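Local coordinates for protein 401aa long hypothetical glucose-1-phosphate thymidylyltransferase (Sulfolobus tokodaii, PDB 2GGO) that probably catalyses both acetyl transfer to amino-sugar 1-phosphates and nucleotidyl transfer to sugar 1-phosphates, in the synthesis of UDP-N-acetylglucosamine and UDP-N-acetylgalactosamine, at residues V263-G268 / T281-K286; N139-I144 / L190-H195; G361-G366 / V375-Y380; I209-N214 / K346-G351. One frame throughout, in Å; residues are numbered along the deposited sequence.

Contact 1. Residues V263-G268 / T281-K286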
loop_
_atom_site.group_PDB
_atom_site.type_symbol
_atom_site.label_atom_id
_atom_site.label_comp_id
_atom_site.label_asym_id
_atom_site.label_seq_id
_atom_site.Cartn_x
_atom_site.Cartn_y
_atom_site.Cartn_z
ATOM N N VAL A 263 13.363 -11.242 8.318
ATOM C CA VAL A 263 12.054 -11.685 8.688
ATOM C C VAL A 263 11.525 -10.823 9.793
ATOM O O VAL A 263 12.222 -10.535 10.770
ATOM C CB VAL A 263 12.160 -13.135 9.171
ATOM C CG1 VAL A 263 11.035 -13.521 10.083
ATOM C CG2 VAL A 263 12.300 -14.052 7.969
ATOM N N TYR A 264 10.284 -10.407 9.649
ATOM C CA TYR A 264 9.599 -9.650 10.668
ATOM C C TYR A 264 8.546 -10.535 11.331
ATOM O O TYR A 264 7.596 -11.014 10.652
ATOM C CB TYR A 264 8.879 -8.466 10.015
ATOM C CG TYR A 264 8.195 -7.573 11.016
ATOM C CD1 TYR A 264 8.935 -6.655 11.749
ATOM C CD2 TYR A 264 6.826 -7.656 11.260
ATOM C CE1 TYR A 264 8.356 -5.835 12.628
ATOM C CE2 TYR A 264 6.235 -6.824 12.226
ATOM C CZ TYR A 264 7.021 -5.912 12.872
ATOM O OH TYR A 264 6.499 -5.074 13.831
ATOM N N ILE A 265 8.665 -10.739 12.649
ATOM C CA ILE A 265 7.669 -11.522 13.387
ATOM C C ILE A 265 6.815 -10.666 14.325
ATOM O O ILE A 265 7.241 -10.339 15.407
ATOM C CB ILE A 265 8.340 -12.733 14.132
ATOM C CG1 ILE A 265 9.208 -13.511 13.114
ATOM C CG2 ILE A 265 7.290 -13.578 14.852
ATOM C CD1 ILE A 265 9.712 -14.799 13.503
ATOM N N GLY A 266 5.588 -10.346 13.910
ATOM C CA GLY A 266 4.735 -9.407 14.671
ATOM C C GLY A 266 4.402 -9.870 16.076
ATOM O O GLY A 266 4.557 -11.020 16.403
ATOM N N LYS A 267 3.886 -8.981 16.915
ATOM C CA LYS A 267 3.678 -9.303 18.332
ATOM C C LYS A 267 2.588 -10.337 18.590
ATOM O O LYS A 267 1.577 -10.369 17.923
ATOM C CB LYS A 267 3.453 -8.023 19.173
ATOM C CG LYS A 267 2.324 -7.135 18.764
ATOM C CD LYS A 267 2.299 -5.828 19.654
ATOM C CE LYS A 267 3.356 -4.757 19.228
ATOM N NZ LYS A 267 4.546 -4.738 20.163
ATOM N N GLY A 268 2.812 -11.200 19.551
ATOM C CA GLY A 268 1.800 -12.167 19.852
ATOM C C GLY A 268 1.821 -13.335 18.875
ATOM O O GLY A 268 0.972 -14.197 18.947
ATOM N N THR A 281 9.722 -12.716 4.955
ATOM C CA THR A 281 8.529 -13.155 5.639
ATOM C C THR A 281 8.154 -12.037 6.591
ATOM O O THR A 281 8.933 -11.702 7.441
ATOM C CB THR A 281 8.777 -14.440 6.404
ATOM O OG1 THR A 281 8.900 -15.519 5.450
ATOM C CG2 THR A 281 7.589 -14.738 7.346
ATOM N N ILE A 282 6.953 -11.506 6.444
ATOM C CA ILE A 282 6.472 -10.422 7.282
ATOM C C ILE A 282 5.190 -10.846 7.944
ATOM O O ILE A 282 4.164 -10.957 7.303
ATOM C CB ILE A 282 6.311 -9.070 6.419
ATOM C CG1 ILE A 282 7.726 -8.532 6.053
ATOM C CG2 ILE A 282 5.431 -7.968 7.110
ATOM C CD1 ILE A 282 7.837 -8.313 4.531
ATOM N N LEU A 283 5.223 -11.137 9.239
ATOM C CA LEU A 283 3.963 -11.484 9.876
ATOM C C LEU A 283 3.556 -10.289 10.675
ATOM O O LEU A 283 4.250 -10.007 11.672
ATOM C CB LEU A 283 4.160 -12.667 10.834
ATOM C CG LEU A 283 4.908 -13.789 10.092
ATOM C CD1 LEU A 283 5.527 -14.836 11.073
ATOM C CD2 LEU A 283 3.957 -14.423 9.143
ATOM N N VAL A 284 2.473 -9.604 10.307
ATOM C CA VAL A 284 2.250 -8.269 10.901
ATOM C C VAL A 284 1.920 -8.249 12.397
ATOM O O VAL A 284 2.423 -7.406 13.132
ATOM C CB VAL A 284 1.327 -7.307 10.119
ATOM C CG1 VAL A 284 1.327 -7.505 8.627
ATOM C CG2 VAL A 284 -0.033 -7.131 10.728
ATOM N N GLU A 285 1.128 -9.199 12.858
ATOM C CA GLU A 285 0.685 -9.224 14.231
ATOM C C GLU A 285 -0.115 -10.503 14.510
ATOM O O GLU A 285 -1.059 -10.814 13.775
ATOM C CB GLU A 285 -0.254 -8.037 14.440
ATOM C CG GLU A 285 -0.999 -8.040 15.736
ATOM C CD GLU A 285 -1.968 -6.871 15.848
ATOM O OE1 GLU A 285 -2.196 -6.144 14.851
ATOM O OE2 GLU A 285 -2.515 -6.685 16.945
ATOM N N LYS A 286 0.225 -11.183 15.600
ATOM C CA LYS A 286 -0.613 -12.247 16.114
ATOM C C LYS A 286 -0.908 -13.358 15.099
ATOM O O LYS A 286 -2.081 -13.742 14.880
ATOM C CB LYS A 286 -1.922 -11.647 16.624
ATOM C CG LYS A 286 -1.774 -11.090 18.011
ATOM C CD LYS A 286 -3.080 -10.564 18.503
ATOM C CE LYS A 286 -2.879 -9.742 19.772
ATOM N NZ LYS A 286 -4.107 -8.884 19.909
HETATM O O HOH W 1 3.524 -6.383 15.624
#
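The carbonyl oxygen of Val284 is approached by a water and by two groups of 263-268. The water donates to Val284 O at 2.9 Å and accepts from Lys267 N, bridging the two backbones where direct pairing gives way. Gly266 brings its CA within 3.4 Å of Val284 O in a CA-H...O contact, and the Tyr264 ring turns its edge to the same oxygen, which lies near the ring plane. With no side chain on Gly266 to hold the chains apart, the backbone can press in here; its N-H reaches Leu283 O at 2.6 Å in a bent bond. The bond from Leu283 N to Tyr264 O is, by contrast, almost straight, at 178°. Tyr264 N in turn donates to Thr281 O. These bonds join neighbouring parallel strands, 263-265 and 281-283, on successive coils of the left-handed beta helix built from hexapeptide repeats. Lys286 N to Lys267 O, 2.8 Å, carries the pairing into the turn. Tyr264 and Ile282 share one face of the sheet, the CB of Tyr264 lying 4.1 Å from Ile282 CG1, and helix 212-225 covers both through Leu223. Tyr264 CG stands anti to the backbone N (chi1 -177°), and the ring beyond it lies near Leu283 O, 3.5 Å from CD2. On the other face Ile265 CG2 meets Leu283 CD1 at 4.4 Å, and both rest on Ile271.

Contact 2. Residues N139-I144 / L190-H195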
loop_
_atom_site.group_PDB
_atom_site.type_symbol
_atom_site.label_atom_id
_atom_site.label_comp_id
_atom_site.label_asym_id
_atom_site.label_seq_id
_atom_site.Cartn_x
_atom_site.Cartn_y
_atom_site.Cartn_z
ATOM N N ASN A 139 13.378 25.727 -14.451
ATOM C CA ASN A 139 13.161 24.515 -13.645
ATOM C C ASN A 139 12.024 24.556 -12.606
ATOM O O ASN A 139 11.923 23.687 -11.735
ATOM C CB ASN A 139 14.485 23.983 -13.061
ATOM C CG ASN A 139 15.481 23.565 -14.148
ATOM O OD1 ASN A 139 15.153 23.560 -15.343
ATOM N ND2 ASN A 139 16.704 23.215 -13.734
ATOM N N ASN A 140 11.166 25.563 -12.721
ATOM C CA ASN A 140 9.842 25.508 -12.124
ATOM C C ASN A 140 8.925 24.794 -13.119
ATOM O O ASN A 140 9.378 24.374 -14.181
ATOM C CB ASN A 140 9.338 26.912 -11.792
ATOM C CG ASN A 140 10.352 27.725 -11.002
ATOM O OD1 ASN A 140 10.899 27.262 -9.994
ATOM N ND2 ASN A 140 10.610 28.946 -11.463
ATOM N N LEU A 141 7.646 24.650 -12.799
ATOM C CA LEU A 141 6.793 23.786 -13.602
ATOM C C LEU A 141 6.253 24.459 -14.853
ATOM O O LEU A 141 5.640 25.528 -14.771
ATOM C CB LEU A 141 5.634 23.225 -12.774
ATOM C CG LEU A 141 4.775 22.145 -13.440
ATOM C CD1 LEU A 141 5.442 20.779 -13.342
ATOM C CD2 LEU A 141 3.369 22.145 -12.855
ATOM N N SER A 142 6.480 23.813 -15.999
ATOM C CA SER A 142 5.852 24.202 -17.249
ATOM C C SER A 142 4.491 23.525 -17.334
ATOM O O SER A 142 3.460 24.180 -17.207
ATOM C CB SER A 142 6.736 23.832 -18.434
ATOM O OG SER A 142 6.445 24.655 -19.543
ATOM N N LYS A 143 4.481 22.211 -17.521
ATOM C CA LYS A 143 3.220 21.452 -17.447
ATOM C C LYS A 143 3.408 20.003 -16.955
ATOM O O LYS A 143 4.543 19.557 -16.753
ATOM C CB LYS A 143 2.394 21.546 -18.761
ATOM C CG LYS A 143 3.052 20.998 -20.051
ATOM C CD LYS A 143 2.314 21.468 -21.332
ATOM C CE LYS A 143 2.804 22.848 -21.830
ATOM N NZ LYS A 143 1.952 23.504 -22.876
ATOM N N ILE A 144 2.298 19.296 -16.722
ATOM C CA ILE A 144 2.325 17.863 -16.387
ATOM C C ILE A 144 1.485 17.081 -17.387
ATOM O O ILE A 144 0.265 17.252 -17.439
ATOM C CB ILE A 144 1.773 17.558 -14.964
ATOM C CG1 ILE A 144 2.239 18.608 -13.941
ATOM C CG2 ILE A 144 2.129 16.114 -14.542
ATOM C CD1 ILE A 144 1.220 18.919 -12.851
ATOM N N LEU A 190 -2.985 25.225 -15.376
ATOM C CA LEU A 190 -3.328 26.621 -15.672
ATOM C C LEU A 190 -2.589 27.588 -14.744
ATOM O O LEU A 190 -2.071 28.611 -15.190
ATOM C CB LEU A 190 -4.840 26.882 -15.549
ATOM C CG LEU A 190 -5.951 25.829 -15.653
ATOM C CD1 LEU A 190 -7.256 26.527 -15.274
ATOM C CD2 LEU A 190 -6.047 25.132 -17.029
ATOM N N MET A 191 -2.561 27.259 -13.453
ATOM C CA MET A 191 -1.878 28.067 -12.445
ATOM C C MET A 191 -0.391 28.210 -12.750
ATOM O O MET A 191 0.177 29.281 -12.565
ATOM C CB MET A 191 -2.095 27.482 -11.041
ATOM C CG MET A 191 -1.647 28.402 -9.896
ATOM S SD MET A 191 -1.709 27.675 -8.237
ATOM C CE MET A 191 -0.314 26.562 -8.295
ATOM N N ALA A 192 0.225 27.130 -13.232
ATOM C CA ALA A 192 1.649 27.121 -13.592
ATOM C C ALA A 192 1.990 28.109 -14.724
ATOM O O ALA A 192 3.161 28.470 -14.917
ATOM C CB ALA A 192 2.113 25.697 -13.949
ATOM N N LYS A 193 0.966 28.536 -15.467
ATOM C CA LYS A 193 1.141 29.540 -16.519
ATOM C C LYS A 193 1.234 30.955 -15.947
ATOM O O LYS A 193 2.112 31.736 -16.339
ATOM C CB LYS A 193 0.031 29.429 -17.566
ATOM C CG LYS A 193 0.039 28.084 -18.291
ATOM C CD LYS A 193 1.417 27.788 -18.899
ATOM C CE LYS A 193 1.763 26.298 -18.880
ATOM N NZ LYS A 193 3.238 26.096 -19.134
ATOM N N ASP A 194 0.348 31.265 -15.001
ATOM C CA ASP A 194 0.340 32.565 -14.320
ATOM C C ASP A 194 1.347 32.551 -13.167
ATOM O O ASP A 194 2.237 33.412 -13.073
ATOM C CB ASP A 194 -1.064 32.884 -13.779
ATOM C CG ASP A 194 -2.191 32.352 -14.676
ATOM O OD1 ASP A 194 -1.914 31.631 -15.669
ATOM O OD2 ASP A 194 -3.373 32.650 -14.375
ATOM N N HIS A 195 1.194 31.551 -12.297
ATOM C CA HIS A 195 2.005 31.439 -11.100
ATOM C C HIS A 195 3.205 30.541 -11.292
ATOM O O HIS A 195 3.177 29.559 -12.055
ATOM C CB HIS A 195 1.173 30.940 -9.927
ATOM C CG HIS A 195 0.145 31.920 -9.468
ATOM N ND1 HIS A 195 -1.124 31.971 -10.004
ATOM C CD2 HIS A 195 0.199 32.893 -8.529
ATOM C CE1 HIS A 195 -1.810 32.932 -9.412
ATOM N NE2 HIS A 195 -1.031 33.503 -8.509
#
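The flat group at the centre of this contact is the carbonyl of Ser142, and the amine of Lys193 stands above its plane. NZ donates to Ser142 O at 2.7 Å, yet it lies 54° out of the carbonyl plane and makes an angle of only 112° at the oxygen. The last methylene follows closely, with Lys193 CE 3.2 Å from Ser142 O. A second carbon approaches the same oxygen, the methyl of Ala192, whose CB also sits 3.6 Å from Leu141 O. Lys193 arrives by a folded path, its chain bent at chi2 (-54°, which turns CD) and again at chi3, and the amine ends over the strand. The strand itself is irregular here. Ser142 and Lys143 both face Val134 in a classic beta bulge, within the antiparallel pair 132-135 and 141-145 of the nucleotidyltransferase domain. The end of helix 184-194, residues 190-194, runs nearly antiparallel to strand 141-144, the axes of these segments 7.7 Å apart at closest. On the inner side Leu141 packs CD2 against Ala192 CB at 3.9 Å, and it also touches Leu133, Ile188 and Val199. The side chain of Leu141 is about 7 Å from that of Asn157, which probably binds N-acetylglucosamine 1-phosphate. On the outer side the contact is exposed, and two like charges approach one another, Lys143 NZ lying 4.7 Å from Lys193 NZ; that proximity would probably favour the neutral amine slightly in either lysine.

Contact 3. Residues G361-G366 / V375-Y380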
loop_
_atom_site.group_PDB
_atom_site.type_symbol
_atom_site.label_atom_id
_atom_site.label_comp_id
_atom_site.label_asym_id
_atom_site.label_seq_id
_atom_site.Cartn_x
_atom_site.Cartn_y
_atom_site.Cartn_z
ATOM N N GLY A 361 -9.432 -10.565 3.726
ATOM C CA GLY A 361 -9.731 -10.835 5.087
ATOM C C GLY A 361 -10.783 -11.878 5.344
ATOM O O GLY A 361 -11.794 -11.969 4.621
ATOM N N HIS A 362 -10.558 -12.665 6.378
ATOM C CA HIS A 362 -11.597 -13.592 6.908
ATOM C C HIS A 362 -11.934 -14.715 5.958
ATOM O O HIS A 362 -12.969 -15.361 6.071
ATOM C CB HIS A 362 -12.913 -12.875 7.248
ATOM C CG HIS A 362 -12.752 -11.757 8.234
ATOM N ND1 HIS A 362 -12.726 -11.971 9.601
ATOM C CD2 HIS A 362 -12.632 -10.415 8.056
ATOM C CE1 HIS A 362 -12.605 -10.801 10.217
ATOM N NE2 HIS A 362 -12.459 -9.860 9.296
ATOM N N VAL A 363 -11.071 -14.927 4.990
ATOM C CA VAL A 363 -11.034 -16.159 4.245
ATOM C C VAL A 363 -10.713 -17.432 5.015
ATOM O O VAL A 363 -9.835 -17.490 5.921
ATOM C CB VAL A 363 -10.166 -15.969 2.925
ATOM C CG1 VAL A 363 -9.779 -17.332 2.274
ATOM C CG2 VAL A 363 -10.862 -15.187 1.981
ATOM N N ARG A 364 -11.375 -18.536 4.636
ATOM C CA ARG A 364 -11.067 -19.846 5.272
ATOM C C ARG A 364 -10.863 -20.818 4.122
ATOM O O ARG A 364 -11.701 -20.895 3.288
ATOM C CB ARG A 364 -12.192 -20.317 6.243
ATOM C CG ARG A 364 -11.808 -21.711 6.891
ATOM C CD ARG A 364 -12.669 -22.224 8.121
ATOM N NE ARG A 364 -12.395 -21.544 9.413
ATOM C CZ ARG A 364 -11.406 -21.835 10.292
ATOM N NH1 ARG A 364 -10.490 -22.799 10.042
ATOM N NH2 ARG A 364 -11.329 -21.130 11.439
ATOM N N THR A 365 -9.715 -21.489 3.997
ATOM C CA THR A 365 -9.675 -22.429 2.851
ATOM C C THR A 365 -9.874 -23.802 3.461
ATOM O O THR A 365 -9.459 -24.026 4.577
ATOM C CB THR A 365 -8.369 -22.423 2.163
ATOM O OG1 THR A 365 -7.407 -22.823 3.181
ATOM C CG2 THR A 365 -7.978 -21.053 1.849
ATOM N N GLY A 366 -10.574 -24.726 2.802
ATOM C CA GLY A 366 -10.542 -26.097 3.237
ATOM C C GLY A 366 -9.204 -26.786 3.197
ATOM O O GLY A 366 -8.296 -26.180 2.623
ATOM N N VAL A 375 -3.860 -15.284 -8.349
ATOM C CA VAL A 375 -5.310 -15.352 -8.148
ATOM C C VAL A 375 -5.666 -14.449 -6.998
ATOM O O VAL A 375 -4.887 -14.311 -6.028
ATOM C CB VAL A 375 -5.763 -16.869 -7.965
ATOM C CG1 VAL A 375 -6.931 -17.019 -7.078
ATOM C CG2 VAL A 375 -6.043 -17.491 -9.317
ATOM N N LYS A 376 -6.841 -13.799 -7.088
ATOM C CA LYS A 376 -7.346 -13.009 -5.964
ATOM C C LYS A 376 -8.500 -13.703 -5.349
ATOM O O LYS A 376 -9.353 -14.220 -6.060
ATOM C CB LYS A 376 -7.747 -11.589 -6.367
ATOM C CG LYS A 376 -6.598 -10.913 -7.116
ATOM C CD LYS A 376 -6.899 -9.528 -7.642
ATOM C CE LYS A 376 -8.347 -9.389 -7.975
ATOM N NZ LYS A 376 -8.574 -7.947 -8.233
ATOM N N ILE A 377 -8.467 -13.846 -4.028
ATOM C CA ILE A 377 -9.637 -14.327 -3.332
ATOM C C ILE A 377 -10.214 -13.233 -2.450
ATOM O O ILE A 377 -9.544 -12.727 -1.490
ATOM C CB ILE A 377 -9.264 -15.611 -2.492
ATOM C CG1 ILE A 377 -8.564 -16.596 -3.472
ATOM C CG2 ILE A 377 -10.497 -16.138 -1.793
ATOM C CD1 ILE A 377 -8.470 -18.060 -3.048
ATOM N N GLY A 378 -11.463 -12.914 -2.733
ATOM C CA GLY A 378 -12.287 -11.928 -1.984
ATOM C C GLY A 378 -12.429 -12.199 -0.513
ATOM O O GLY A 378 -12.389 -13.327 -0.098
ATOM N N ALA A 379 -12.553 -11.154 0.289
ATOM C CA ALA A 379 -12.749 -11.288 1.725
ATOM C C ALA A 379 -13.948 -12.186 1.983
ATOM O O ALA A 379 -14.845 -12.208 1.186
ATOM C CB ALA A 379 -13.011 -9.900 2.318
ATOM N N TYR A 380 -13.939 -12.939 3.074
ATOM C CA TYR A 380 -15.085 -13.797 3.491
ATOM C C TYR A 380 -15.340 -14.992 2.586
ATOM O O TYR A 380 -16.376 -15.700 2.717
ATOM C CB TYR A 380 -16.401 -12.974 3.638
ATOM C CG TYR A 380 -16.305 -12.001 4.782
ATOM C CD1 TYR A 380 -16.331 -12.454 6.084
ATOM C CD2 TYR A 380 -16.135 -10.633 4.567
ATOM C CE1 TYR A 380 -16.227 -11.607 7.149
ATOM C CE2 TYR A 380 -16.013 -9.736 5.679
ATOM C CZ TYR A 380 -16.036 -10.260 6.945
ATOM O OH TYR A 380 -15.942 -9.441 8.019
#
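His362 and Tyr380 lie side by side and point the same way, their rings almost exactly parallel, at 1°, but slid apart so far that they barely overlap. The centroids are 4.8 Å apart. What covers the tyrosine face is instead the histidine CB, a CH-pi contact 4.0 Å from the ring centroid, while Tyr380 OH stands 3.4 Å above the imidazole plane, toward its rim. In both residues CG is anti to the carbonyl carbon (chi1 -57° for His362 and -67° for Tyr380), which starts both side chains off in the same direction. They are 18 residues apart, one full coil of the left-handed beta helix, and occupy matching turns with positive phi. Beside them Tyr380 N donates to Gly361 O at 2.8 Å, nearly along the C=O axis. An alanine in place of His362 would keep the CB contact but would probably leave the hydroxyl end of Tyr380 without its flat neighbour and freer to turn. Deeper in the coil, the side chains of Val363 and Ile377 cross at about a right angle and touch through their CG2 methyls at 3.9 Å. Val363 CG2 also comes within 3.2 Å of Gly378 O. Ala379 N, further along, donates to His19 of the nucleotidyltransferase domain.

Contact 4. Residues I209-N214 / K346-G351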
loop_
_atom_site.group_PDB
_atom_site.type_symbol
_atom_site.label_atom_id
_atom_site.label_comp_id
_atom_site.label_asym_id
_atom_site.label_seq_id
_atom_site.Cartn_x
_atom_site.Cartn_y
_atom_site.Cartn_z
ATOM N N ILE A 209 1.211 2.876 -3.698
ATOM C CA ILE A 209 0.784 1.528 -3.478
ATOM C C ILE A 209 -0.460 1.413 -4.323
ATOM O O ILE A 209 -1.556 1.599 -3.857
ATOM C CB ILE A 209 0.562 1.291 -2.011
ATOM C CG1 ILE A 209 1.886 1.434 -1.272
ATOM C CG2 ILE A 209 -0.000 -0.102 -1.770
ATOM C CD1 ILE A 209 1.655 1.538 0.198
ATOM N N GLY A 210 -0.262 1.157 -5.605
ATOM C CA GLY A 210 -1.354 1.160 -6.563
ATOM C C GLY A 210 -1.723 -0.191 -7.146
ATOM O O GLY A 210 -2.631 -0.296 -7.965
ATOM N N LYS A 211 -1.013 -1.232 -6.749
ATOM C CA LYS A 211 -1.346 -2.585 -7.205
ATOM C C LYS A 211 -0.958 -3.570 -6.115
ATOM O O LYS A 211 -0.075 -3.270 -5.290
ATOM C CB LYS A 211 -0.728 -2.841 -8.594
ATOM C CG LYS A 211 -1.441 -1.995 -9.702
ATOM C CD LYS A 211 -0.897 -2.214 -11.087
ATOM C CE LYS A 211 0.484 -1.573 -11.261
ATOM N NZ LYS A 211 0.474 -0.490 -12.293
ATOM N N PRO A 212 -1.679 -4.726 -6.004
ATOM C CA PRO A 212 -1.547 -5.501 -4.751
ATOM C C PRO A 212 -0.136 -5.980 -4.488
ATOM O O PRO A 212 0.307 -5.983 -3.337
ATOM C CB PRO A 212 -2.549 -6.667 -4.920
ATOM C CG PRO A 212 -3.444 -6.246 -6.012
ATOM C CD PRO A 212 -2.620 -5.368 -6.935
ATOM N N TRP A 213 0.608 -6.289 -5.533
ATOM C CA TRP A 213 1.981 -6.664 -5.289
ATOM C C TRP A 213 2.842 -5.581 -4.696
ATOM O O TRP A 213 3.844 -5.917 -4.080
ATOM C CB TRP A 213 2.644 -7.282 -6.497
ATOM C CG TRP A 213 2.587 -6.480 -7.681
ATOM C CD1 TRP A 213 3.527 -5.603 -8.076
ATOM C CD2 TRP A 213 1.527 -6.427 -8.673
ATOM N NE1 TRP A 213 3.120 -4.964 -9.243
ATOM C CE2 TRP A 213 1.914 -5.487 -9.640
ATOM C CE3 TRP A 213 0.294 -7.081 -8.829
ATOM C CZ2 TRP A 213 1.132 -5.185 -10.747
ATOM C CZ3 TRP A 213 -0.483 -6.781 -9.939
ATOM C CH2 TRP A 213 -0.059 -5.850 -10.885
ATOM N N ASN A 214 2.475 -4.293 -4.854
ATOM C CA ASN A 214 3.218 -3.195 -4.203
ATOM C C ASN A 214 3.168 -3.247 -2.710
ATOM O O ASN A 214 4.045 -2.736 -2.069
ATOM C CB ASN A 214 2.817 -1.800 -4.660
ATOM C CG ASN A 214 2.915 -1.602 -6.176
ATOM O OD1 ASN A 214 3.903 -1.976 -6.830
ATOM N ND2 ASN A 214 1.914 -0.960 -6.734
ATOM N N LYS A 346 -9.033 -5.515 -15.815
ATOM C CA LYS A 346 -8.013 -5.694 -16.864
ATOM C C LYS A 346 -6.922 -6.684 -16.455
ATOM O O LYS A 346 -6.458 -6.632 -15.332
ATOM C CB LYS A 346 -7.384 -4.354 -17.241
ATOM C CG LYS A 346 -8.272 -3.503 -18.158
ATOM C CD LYS A 346 -7.483 -2.323 -18.705
ATOM C CE LYS A 346 -6.432 -2.798 -19.722
ATOM N NZ LYS A 346 -5.106 -2.111 -19.532
ATOM N N ARG A 347 -6.519 -7.573 -17.367
ATOM C CA ARG A 347 -5.424 -8.523 -17.103
ATOM C C ARG A 347 -4.096 -7.829 -17.198
ATOM O O ARG A 347 -3.635 -7.569 -18.285
ATOM C CB ARG A 347 -5.335 -9.582 -18.187
ATOM C CG ARG A 347 -6.409 -10.586 -18.251
ATOM C CD ARG A 347 -6.251 -11.602 -17.156
ATOM N NE ARG A 347 -5.104 -12.491 -17.282
ATOM C CZ ARG A 347 -4.742 -13.328 -16.314
ATOM N NH1 ARG A 347 -5.419 -13.362 -15.168
ATOM N NH2 ARG A 347 -3.697 -14.120 -16.487
ATOM N N ILE A 348 -3.418 -7.553 -16.113
ATOM C CA ILE A 348 -2.180 -6.839 -16.299
ATOM C C ILE A 348 -1.025 -7.609 -15.713
ATOM O O ILE A 348 -1.219 -8.394 -14.791
ATOM C CB ILE A 348 -2.253 -5.416 -15.712
ATOM C CG1 ILE A 348 -2.306 -5.452 -14.193
ATOM C CG2 ILE A 348 -3.488 -4.624 -16.269
ATOM C CD1 ILE A 348 -1.981 -4.152 -13.581
ATOM N N SER A 349 0.171 -7.367 -16.233
ATOM C CA SER A 349 1.300 -8.066 -15.752
ATOM C C SER A 349 1.805 -7.439 -14.531
ATOM O O SER A 349 1.896 -6.236 -14.437
ATOM C CB SER A 349 2.461 -8.059 -16.711
ATOM O OG SER A 349 3.643 -8.386 -15.953
ATOM N N SER A 350 2.255 -8.283 -13.626
ATOM C CA SER A 350 2.743 -7.824 -12.375
ATOM C C SER A 350 4.193 -7.429 -12.479
ATOM O O SER A 350 4.752 -6.848 -11.552
ATOM C CB SER A 350 2.628 -8.981 -11.389
ATOM O OG SER A 350 3.585 -9.955 -11.724
ATOM N N GLY A 351 4.828 -7.812 -13.576
ATOM C CA GLY A 351 6.275 -7.655 -13.678
ATOM C C GLY A 351 7.051 -8.729 -12.943
ATOM O O GLY A 351 8.280 -8.705 -12.939
#
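Trp213 lies between Lys211, two residues back, and Ser350 of the other segment: Lys211 CB is 3.7 Å above one face of the indole and Ser350 CA 3.5 Å above the other, a CH-pi contact with the six-membered ring. Ser350 O, 3.4 Å from Trp213 NE1, is angled too poorly for a hydrogen bond. Ile348 fills the edge, its CD1 near the ring plane and 3.7 Å from Trp213 CH2. The same methyl presses unusually tightly on Lys211 CD, at 3.3 Å. Trp213 CB points toward the strand, with CG between the backbone N and the carbonyl carbon (chi1 55°). The contact joins the start of helix 212-225 to the hairpin 340-343/346-349, which interrupts the coils of the left-handed beta helix; Val341 and Phe358 also touch the indole. Lys211 and Arg13, which probably binds the nucleoside triphosphate, have side chains about 5 Å apart. An alanine for Trp213 would probably open a gap between Lys211 and Ser350 and leave Ile348 with less to pack on. At partly exposed Ser349 the fit slackens: its side chain turns away, OG accepting from Gly351 N at 2.7 Å in an ST turn and bonding Glu338, and Ser349 O stays 3.9 Å from Trp213 CZ2.

Followed from the N terminus, the chain first closes a loop at contact 2, which brings a hairpin strand and a helix together within the nucleotidyltransferase domain before the beta helix begins. Contact 4 then opens at 209-214 and closes only at 346-351, a long excursion through most of the beta-helix coils. Contact 1 falls wholly within that excursion and pairs two successive coils. After contact 4 has closed, contact 3 opens and ties two later coils together. No two loops cross. Contacts 1 and 3 reach the same parallel sheet, centres about 20 Å apart, whereas contact 4, with nearest atoms about 5 Å from contact 3, connects the two domains.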